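Local coordinates for conserved hypothetical protein (Agrobacterium tumefaciens, PDB 2FEX), which is of unknown function but belongs to the DJ-1/PfpI family, whose flavodoxin-like fold typically carries a reactive cysteine at a nucleophile elbow, at residues L96-I100 / F161-I165. Residue numbers count along the deposited sequence, not the author numbering.
Sequences LVAGI and FAVEI
Extended strand 96-100, inside a mostly parallel sheet between strands 66-69 and 150-153, is covered by the turn 161-165 of helix 158-168 (Ile165 N to Phe161 O, 3.1 Å); the axes of 96-100 and 161-165 run antiparallel at 177°, 9.9 Å apart. Ala98 faces Ile165 (CA-CA 7.2 Å) and Ile100 faces Phe161 (CA-CA 7.3 Å). Leu96 (t, p), Ala98 and Ile100 (t, t) point toward the helix. Short Ala98 leaves a dip between Leu96 and Ile100, shared by Phe161 (chi1 t) and Ile165 (m, t): Phe161 CZ and Ile165 CD1 lie 3.7 and 3.8 Å from Ala98 CB. Phe161 CE1 is 3.5 Å from Gly99 O, and CE2 3.5 Å from Ile100 CG2; Ile100 CB lies over one ring face, 3.6 Å from the centroid, a CH-pi contact. Ile165 CG2 meets Leu96 CD2 at 4.0 Å. Val68 and Val151 on the flanking strands also touch Phe161. Such helix-on-sheet layering characterises the flavodoxin-like alpha/beta/alpha sandwich; Gly99 begins a pattern consistent with the family's nucleophile elbow. Without cross-segment hydrogen bonds, buried apolar contacts hold the pair, non-directionally.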
# COMPACT_ATOMS: atom_id res chain seq x y z
N LEU A 96 -9.94 -13.50 -14.90
CA LEU A 96 -10.29 -12.91 -13.60
C LEU A 96 -10.41 -11.39 -13.70
O LEU A 96 -9.52 -10.76 -14.28
CB LEU A 96 -9.14 -13.20 -12.61
CG LEU A 96 -9.20 -12.54 -11.24
CD1 LEU A 96 -10.51 -13.01 -10.54
CD2 LEU A 96 -7.97 -12.98 -10.41
N VAL A 97 -11.49 -10.83 -13.15
CA VAL A 97 -11.60 -9.35 -13.03
C VAL A 97 -11.79 -9.06 -11.52
O VAL A 97 -12.62 -9.72 -10.92
CB VAL A 97 -12.76 -8.77 -13.85
CG1 VAL A 97 -12.94 -7.29 -13.54
CG2 VAL A 97 -12.41 -8.94 -15.33
N ALA A 98 -11.00 -8.15 -10.93
CA ALA A 98 -11.05 -7.96 -9.45
C ALA A 98 -11.18 -6.45 -9.26
O ALA A 98 -10.44 -5.66 -9.92
CB ALA A 98 -9.77 -8.43 -8.79
N GLY A 99 -12.06 -6.05 -8.35
CA GLY A 99 -12.22 -4.63 -8.05
C GLY A 99 -12.43 -4.45 -6.57
O GLY A 99 -13.16 -5.22 -5.94
N ILE A 100 -11.77 -3.42 -6.03
CA ILE A 100 -11.85 -3.13 -4.59
C ILE A 100 -12.36 -1.69 -4.36
O ILE A 100 -12.10 -0.72 -5.19
CB ILE A 100 -10.47 -3.41 -3.93
CG1 ILE A 100 -10.50 -3.03 -2.44
CG2 ILE A 100 -9.35 -2.60 -4.69
CD1 ILE A 100 -9.28 -3.69 -1.66
N PHE A 161 -8.45 -9.29 -0.30
CA PHE A 161 -8.52 -8.99 -1.76
C PHE A 161 -7.31 -9.67 -2.44
O PHE A 161 -7.48 -10.42 -3.44
CB PHE A 161 -8.47 -7.48 -1.96
CG PHE A 161 -8.70 -7.03 -3.40
CD1 PHE A 161 -9.87 -7.38 -4.08
CD2 PHE A 161 -7.74 -6.22 -4.02
CE1 PHE A 161 -10.11 -6.85 -5.40
CE2 PHE A 161 -7.96 -5.70 -5.35
CZ PHE A 161 -9.13 -6.07 -6.04
N ALA A 162 -6.12 -9.45 -1.88
CA ALA A 162 -4.93 -10.05 -2.46
C ALA A 162 -4.98 -11.58 -2.45
O ALA A 162 -4.65 -12.24 -3.45
CB ALA A 162 -3.66 -9.55 -1.77
N VAL A 163 -5.41 -12.14 -1.32
CA VAL A 163 -5.42 -13.61 -1.15
C VAL A 163 -6.40 -14.19 -2.20
O VAL A 163 -6.09 -15.19 -2.85
CB VAL A 163 -5.87 -13.98 0.26
CG1 VAL A 163 -6.26 -15.47 0.32
CG2 VAL A 163 -4.78 -13.56 1.29
N GLU A 164 -7.58 -13.56 -2.37
CA GLU A 164 -8.59 -14.16 -3.29
C GLU A 164 -8.12 -14.07 -4.76
O GLU A 164 -8.41 -14.97 -5.55
CB GLU A 164 -9.96 -13.51 -3.13
CG GLU A 164 -10.63 -13.80 -1.78
CD GLU A 164 -10.98 -15.30 -1.58
OE1 GLU A 164 -10.94 -16.14 -2.54
OE2 GLU A 164 -11.29 -15.65 -0.42
N ILE A 165 -7.37 -13.01 -5.10
CA ILE A 165 -6.82 -12.89 -6.46
C ILE A 165 -5.82 -14.00 -6.67
O ILE A 165 -5.87 -14.73 -7.70
CB ILE A 165 -6.16 -11.52 -6.65
CG1 ILE A 165 -7.29 -10.46 -6.69
CG2 ILE A 165 -5.29 -11.45 -7.93
CD1 ILE A 165 -6.84 -9.00 -6.50